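Local atomic coordinates of protein S100-A5 (Homo sapiens, PDB entry 6WN7), a protein that binds calcium, copper and zinc as a homodimer of EF-hand subunits, calcium and copper competing for the same sites. Residues B[20-25]-B[37-42]; B[57-62]-B[68-73]. The protein carries 2 engineered substitutions. All coordinates share one frame; numbering follows the deposited sequence.

Contact 1. Residues B[20-25]-B[37-42]; sequences HKYSGR and LKELIK. With CA (calcium ion), chain K.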
loop_
_atom_site.group_PDB
_atom_site.type_symbol
_atom_site.label_atom_id
_atom_site.label_comp_id
_atom_site.label_asym_id
_atom_site.label_seq_id
_atom_site.Cartn_x
_atom_site.Cartn_y
_atom_site.Cartn_z
ATOM N N HIS B 20 -9.545 -6.922 -6.133
ATOM C CA HIS B 20 -10.210 -8.014 -6.839
ATOM C C HIS B 20 -11.724 -7.925 -6.743
ATOM O O HIS B 20 -12.414 -8.314 -7.686
ATOM C CB HIS B 20 -9.668 -9.341 -6.323
ATOM C CG HIS B 20 -8.335 -9.690 -6.910
ATOM N ND1 HIS B 20 -8.195 -10.328 -8.124
ATOM C CD2 HIS B 20 -7.079 -9.454 -6.471
ATOM C CE1 HIS B 20 -6.915 -10.467 -8.403
ATOM N NE2 HIS B 20 -6.216 -9.963 -7.406
ATOM N N LYS B 21 -12.264 -7.401 -5.641
ATOM C CA LYS B 21 -13.699 -7.142 -5.577
ATOM C C LYS B 21 -14.178 -6.379 -6.809
ATOM O O LYS B 21 -15.262 -6.649 -7.330
ATOM C CB LYS B 21 -14.044 -6.377 -4.291
ATOM C CG LYS B 21 -15.525 -6.028 -4.133
ATOM C CD LYS B 21 -15.816 -5.051 -2.986
ATOM C CE LYS B 21 -15.164 -5.471 -1.679
ATOM N NZ LYS B 21 -15.839 -4.849 -0.491
ATOM N N TYR B 22 -13.387 -5.426 -7.295
ATOM C CA TYR B 22 -13.798 -4.590 -8.415
ATOM C C TYR B 22 -13.169 -4.984 -9.740
ATOM O O TYR B 22 -13.800 -4.793 -10.776
ATOM C CB TYR B 22 -13.504 -3.117 -8.097
ATOM C CG TYR B 22 -14.276 -2.658 -6.886
ATOM C CD1 TYR B 22 -15.579 -2.253 -7.006
ATOM C CD2 TYR B 22 -13.725 -2.699 -5.631
ATOM C CE1 TYR B 22 -16.306 -1.880 -5.927
ATOM C CE2 TYR B 22 -14.446 -2.321 -4.541
ATOM C CZ TYR B 22 -15.743 -1.920 -4.704
ATOM O OH TYR B 22 -16.484 -1.521 -3.640
ATOM N N SER B 23 -11.967 -5.564 -9.751
ATOM C CA SER B 23 -11.337 -5.921 -11.020
ATOM C C SER B 23 -12.042 -7.073 -11.736
ATOM O O SER B 23 -11.976 -7.163 -12.963
ATOM C CB SER B 23 -9.867 -6.253 -10.794
ATOM O OG SER B 23 -9.729 -7.446 -10.076
ATOM N N GLY B 24 -12.717 -7.945 -11.016
ATOM C CA GLY B 24 -13.408 -9.068 -11.631
ATOM C C GLY B 24 -14.809 -8.826 -12.187
ATOM O O GLY B 24 -15.431 -9.772 -12.689
ATOM N N ARG B 25 -15.320 -7.591 -12.133
ATOM C CA ARG B 25 -16.684 -7.322 -12.567
ATOM C C ARG B 25 -16.831 -7.391 -14.081
ATOM O O ARG B 25 -17.843 -7.896 -14.580
ATOM C CB ARG B 25 -17.123 -5.971 -12.030
ATOM C CG ARG B 25 -16.938 -5.890 -10.554
ATOM C CD ARG B 25 -17.549 -4.658 -9.985
ATOM N NE ARG B 25 -17.765 -4.828 -8.554
ATOM C CZ ARG B 25 -18.593 -4.094 -7.826
ATOM N NH1 ARG B 25 -19.307 -3.130 -8.377
ATOM N NH2 ARG B 25 -18.703 -4.345 -6.538
ATOM N N LEU B 37 -12.453 1.197 -11.687
ATOM C CA LEU B 37 -11.666 2.080 -10.834
ATOM C C LEU B 37 -12.544 3.146 -10.192
ATOM O O LEU B 37 -12.425 3.431 -8.995
ATOM C CB LEU B 37 -10.574 2.721 -11.677
ATOM C CG LEU B 37 -9.685 3.654 -10.869
ATOM C CD1 LEU B 37 -8.800 2.858 -9.918
ATOM C CD2 LEU B 37 -8.874 4.523 -11.774
ATOM N N LYS B 38 -13.441 3.736 -10.971
ATOM C CA LYS B 38 -14.351 4.737 -10.429
ATOM C C LYS B 38 -15.267 4.147 -9.364
ATOM O O LYS B 38 -15.547 4.799 -8.350
ATOM C CB LYS B 38 -15.137 5.361 -11.588
ATOM C CG LYS B 38 -16.235 6.312 -11.211
ATOM C CD LYS B 38 -16.930 6.832 -12.472
ATOM C CE LYS B 38 -18.450 6.691 -12.381
ATOM N NZ LYS B 38 -19.220 7.404 -13.464
ATOM N N GLU B 39 -15.738 2.918 -9.561
ATOM C CA GLU B 39 -16.604 2.302 -8.556
ATOM C C GLU B 39 -15.833 1.919 -7.301
ATOM O O GLU B 39 -16.346 2.052 -6.188
ATOM C CB GLU B 39 -17.303 1.070 -9.132
ATOM C CG GLU B 39 -18.312 0.399 -8.179
ATOM C CD GLU B 39 -19.457 1.319 -7.682
ATOM O OE1 GLU B 39 -20.271 0.845 -6.854
ATOM O OE2 GLU B 39 -19.557 2.495 -8.113
ATOM N N LEU B 40 -14.614 1.412 -7.453
ATOM C CA LEU B 40 -13.762 1.191 -6.295
ATOM C C LEU B 40 -13.624 2.476 -5.481
ATOM O O LEU B 40 -13.855 2.489 -4.269
ATOM C CB LEU B 40 -12.404 0.668 -6.778
ATOM C CG LEU B 40 -11.373 0.244 -5.735
ATOM C CD1 LEU B 40 -10.365 -0.761 -6.271
ATOM C CD2 LEU B 40 -10.622 1.473 -5.199
ATOM N N ILE B 41 -13.254 3.577 -6.135
ATOM C CA ILE B 41 -13.020 4.815 -5.398
ATOM C C ILE B 41 -14.304 5.283 -4.742
ATOM O O ILE B 41 -14.301 5.727 -3.593
ATOM C CB ILE B 41 -12.434 5.884 -6.330
ATOM C CG1 ILE B 41 -11.050 5.463 -6.793
ATOM C CG2 ILE B 41 -12.368 7.208 -5.630
ATOM C CD1 ILE B 41 -10.502 6.313 -7.858
ATOM N N LYS B 42 -15.419 5.195 -5.464
ATOM C CA LYS B 42 -16.684 5.652 -4.917
ATOM C C LYS B 42 -17.020 4.906 -3.636
ATOM O O LYS B 42 -17.395 5.512 -2.632
ATOM C CB LYS B 42 -17.787 5.468 -5.957
HETATM CA CA CA K . -11.861 -5.950 -14.890
HETATM O O HOH W 1 -11.285 -4.786 -16.830
#
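The phenol ring of Tyr22 lies flat against the backbone of Leu40: CA of Leu40 sits over the ring centre, 3.7 Å from the centroid and 2° off the normal, a CH-pi contact. CB of Leu40 covers the same face, and its CG reaches CD2 of Tyr22 at 3.8 Å. Lys21 CG lies over the opposite face, nearer the rim, while CG of Glu39 comes to CE1 of Tyr22 obliquely at 3.8 Å. Arg25 lays its guanidinium over CD1 of Tyr22, which stands 3.6 Å from that plane. NH1 of Arg25 touches the methylene CG of Glu39, yet remains 4.4 Å from Glu39 OE1, too far for a salt bridge, though the opposite charges probably attract. The tyrosine ring is swung to Leu40 with CG anti to the carbonyl carbon, chi1 -61°, and its hydroxyl hydrogen-bonds to Glu44 farther along helix 34-44. Helices 7-23 and 34-44 flank the calcium loop of the first EF-hand, the S100-type one, and the backbone O of Ser23, at the end of helix 7-23, binds the ion at 2.3 Å; Glu26, Ser28, Thr31 and Glu36 complete the protein ligands. Tyrosine suits the place, giving a broad apolar face to the helix and a polar end to Glu44. With the ring cut back to an alanine, Leu40 would probably lose its cover and Glu44 its hydroxyl partner.

Contact 2. Residues B[57-62]-B[68-73]; sequences DLMKSL and QEIDFK. With CA (calcium ion), chain L.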
loop_
_atom_site.group_PDB
_atom_site.type_symbol
_atom_site.label_atom_id
_atom_site.label_comp_id
_atom_site.label_asym_id
_atom_site.label_seq_id
_atom_site.Cartn_x
_atom_site.Cartn_y
_atom_site.Cartn_z
ATOM N N ASP B 57 -7.927 11.810 -15.505
ATOM C CA ASP B 57 -6.541 12.174 -15.294
ATOM C C ASP B 57 -5.825 11.105 -14.486
ATOM O O ASP B 57 -4.677 10.771 -14.777
ATOM C CB ASP B 57 -6.479 13.538 -14.593
ATOM C CG ASP B 57 -7.153 14.686 -15.403
ATOM O OD1 ASP B 57 -7.822 14.450 -16.420
ATOM O OD2 ASP B 57 -7.005 15.847 -15.007
ATOM N N LEU B 58 -6.489 10.560 -13.464
ATOM C CA LEU B 58 -5.884 9.510 -12.649
ATOM C C LEU B 58 -5.734 8.214 -13.444
ATOM O O LEU B 58 -4.702 7.546 -13.362
ATOM C CB LEU B 58 -6.737 9.286 -11.409
ATOM C CG LEU B 58 -6.290 8.170 -10.466
ATOM C CD1 LEU B 58 -5.072 8.635 -9.718
ATOM C CD2 LEU B 58 -7.403 7.793 -9.524
ATOM N N MET B 59 -6.679 7.948 -14.288
ATOM C CA MET B 59 -6.607 6.803 -15.165
ATOM C C MET B 59 -5.349 6.878 -16.092
ATOM O O MET B 59 -4.531 5.964 -16.264
ATOM C CB MET B 59 -7.906 6.599 -16.025
ATOM C CG MET B 59 -7.920 5.379 -16.889
ATOM S SD MET B 59 -8.249 3.833 -15.997
ATOM C CE MET B 59 -7.696 2.674 -17.234
ATOM N N LYS B 60 -5.233 8.018 -16.731
ATOM C CA LYS B 60 -4.103 8.229 -17.630
ATOM C C LYS B 60 -2.772 8.267 -16.893
ATOM O O LYS B 60 -1.747 7.870 -17.459
ATOM C CB LYS B 60 -4.279 9.537 -18.404
ATOM N N SER B 61 -2.752 8.736 -15.648
ATOM C CA SER B 61 -1.495 8.748 -14.904
ATOM C C SER B 61 -1.073 7.345 -14.453
ATOM O O SER B 61 0.127 7.061 -14.356
ATOM C CB SER B 61 -1.611 9.680 -13.704
ATOM O OG SER B 61 -2.907 9.635 -13.190
ATOM N N LEU B 62 -2.033 6.460 -14.191
ATOM C CA LEU B 62 -1.754 5.133 -13.666
ATOM C C LEU B 62 -1.496 4.125 -14.758
ATOM O O LEU B 62 -0.764 3.161 -14.533
ATOM C CB LEU B 62 -2.954 4.624 -12.860
ATOM C CG LEU B 62 -3.369 5.412 -11.620
ATOM C CD1 LEU B 62 -4.724 4.957 -11.137
ATOM C CD2 LEU B 62 -2.326 5.269 -10.518
ATOM N N GLN B 68 -5.714 0.910 -21.128
ATOM C CA GLN B 68 -6.977 1.371 -20.550
ATOM C C GLN B 68 -7.455 0.474 -19.417
ATOM O O GLN B 68 -8.643 0.454 -19.079
ATOM C CB GLN B 68 -8.061 1.588 -21.610
ATOM C CG GLN B 68 -7.894 2.899 -22.403
ATOM C CD GLN B 68 -6.611 2.934 -23.227
ATOM O OE1 GLN B 68 -6.429 2.140 -24.151
ATOM N NE2 GLN B 68 -5.720 3.848 -22.889
ATOM N N GLU B 69 -6.532 -0.249 -18.813
ATOM C CA GLU B 69 -6.802 -1.085 -17.666
ATOM C C GLU B 69 -5.737 -0.777 -16.634
ATOM O O GLU B 69 -4.597 -0.471 -16.981
ATOM C CB GLU B 69 -6.692 -2.559 -18.028
ATOM C CG GLU B 69 -7.589 -2.994 -19.148
ATOM C CD GLU B 69 -9.009 -3.290 -18.696
ATOM O OE1 GLU B 69 -9.912 -3.241 -19.551
ATOM O OE2 GLU B 69 -9.220 -3.570 -17.501
ATOM N N ILE B 70 -6.117 -0.875 -15.366
ATOM C CA ILE B 70 -5.221 -0.660 -14.232
ATOM C C ILE B 70 -4.947 -2.016 -13.606
ATOM O O ILE B 70 -5.833 -2.597 -12.977
ATOM C CB ILE B 70 -5.841 0.289 -13.196
ATOM C CG1 ILE B 70 -6.271 1.583 -13.873
ATOM C CG2 ILE B 70 -4.878 0.571 -12.059
ATOM C CD1 ILE B 70 -5.197 2.217 -14.701
ATOM N N ASP B 71 -3.726 -2.513 -13.746
ATOM C CA ASP B 71 -3.327 -3.777 -13.144
ATOM C C ASP B 71 -2.859 -3.547 -11.713
ATOM O O ASP B 71 -2.779 -2.420 -11.241
ATOM C CB ASP B 71 -2.284 -4.491 -14.010
ATOM C CG ASP B 71 -0.949 -3.755 -14.101
ATOM O OD1 ASP B 71 -0.754 -2.751 -13.394
ATOM O OD2 ASP B 71 -0.075 -4.215 -14.880
ATOM N N PHE B 72 -2.579 -4.628 -10.995
ATOM C CA PHE B 72 -2.283 -4.438 -9.584
ATOM C C PHE B 72 -1.045 -3.571 -9.377
ATOM O O PHE B 72 -0.969 -2.820 -8.409
ATOM C CB PHE B 72 -2.137 -5.778 -8.877
ATOM C CG PHE B 72 -1.982 -5.645 -7.396
ATOM C CD1 PHE B 72 -3.078 -5.431 -6.597
ATOM C CD2 PHE B 72 -0.742 -5.717 -6.802
ATOM C CE1 PHE B 72 -2.934 -5.292 -5.249
ATOM C CE2 PHE B 72 -0.603 -5.578 -5.452
ATOM C CZ PHE B 72 -1.700 -5.357 -4.677
ATOM N N LYS B 73 -0.068 -3.649 -10.268
ATOM C CA LYS B 73 1.136 -2.844 -10.087
ATOM C C LYS B 73 0.849 -1.361 -10.270
ATOM O O LYS B 73 1.303 -0.527 -9.484
ATOM C CB LYS B 73 2.199 -3.281 -11.075
ATOM C CG LYS B 73 3.373 -2.354 -11.148
ATOM C CD LYS B 73 4.522 -3.017 -11.859
ATOM C CE LYS B 73 5.614 -2.020 -12.114
ATOM N NZ LYS B 73 6.639 -2.535 -13.065
HETATM CA CA CA L . -2.470 -0.674 -17.735
HETATM O O HOH W 2 -2.250 -2.961 -17.609
#
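The side chains of Met59 and Ile70 run antiparallel, side by side, joining the helix that enters the second EF-hand to the loop that runs on into helix 72-93. In this helix-loop-helix the calcium loop lies between the two, and the contact brings its later half back against the last turn of helix 52-62. The thioether lies alongside the isoleucine branch: SD of Met59 is 3.7 Å from CG1 of Ile70, and CE of Met59 is 3.6 Å from CD1 of Ile70. Met59 leaves the helix with CG anti to the backbone N (chi1 -176°), and the bend at chi2, 77°, carries its methyl end across to the loop, nearer than its CB direction alone would suggest. A long unbranched methionine suits this place, since it reaches from the helix to the loop and offers a polarisable sulfur to an apolar partner.

One turn on, Leu62 faces the loop more directly. Its CB meets CD1 of Ile70 at 3.8 Å, so this one methyl touches both helix residues. The beta-branched Ile70 is well suited to an extended loop position: its CG1 arm goes to helix 52-62, while its backbone hydrogen-bonds with Leu32 in the first calcium loop, the short antiparallel pairing usual between the loops of paired EF-hands. Phe78 of helix 72-93 also packs on Leu62, and Tyr75 on Ile70.

Beside this buried apolar patch is the ion. Asp63, Asn65, Asp67 and Glu74 bind it through their side chains, whereas Glu69 contributes its main chain. The carboxylate of Glu69 turns elsewhere, with OE2 hydrogen-bonded to OG1 of Thr31, and the backbone O of Glu69 lies 2.3 Å from the calcium ion.

Overall arrangement
Contact 1 belongs to the first EF-hand and contact 2 to the second; they follow one another along the chain, with centres about 12 Å apart. Helices 34-44 and 52-62 bring them together: Ile41 CD1 of contact 1 packs on Leu58 CD2 of contact 2 at 3.8 Å, and Leu37 CD2 approaches Leu62 CD1 at 4.2 Å. Phe78 of helix 72-93 touches Ile41 and Leu58, spanning the seam. The calcium ions of the two sites lie 11.1 Å apart, and the bonds from Glu69 to Thr31 and from Ile70 to Leu32 join their loops. The dimer partner reaches both contacts: Asn87 of the second subunit hydrogen-bonds His20 in contact 1 and packs on Phe72 in contact 2.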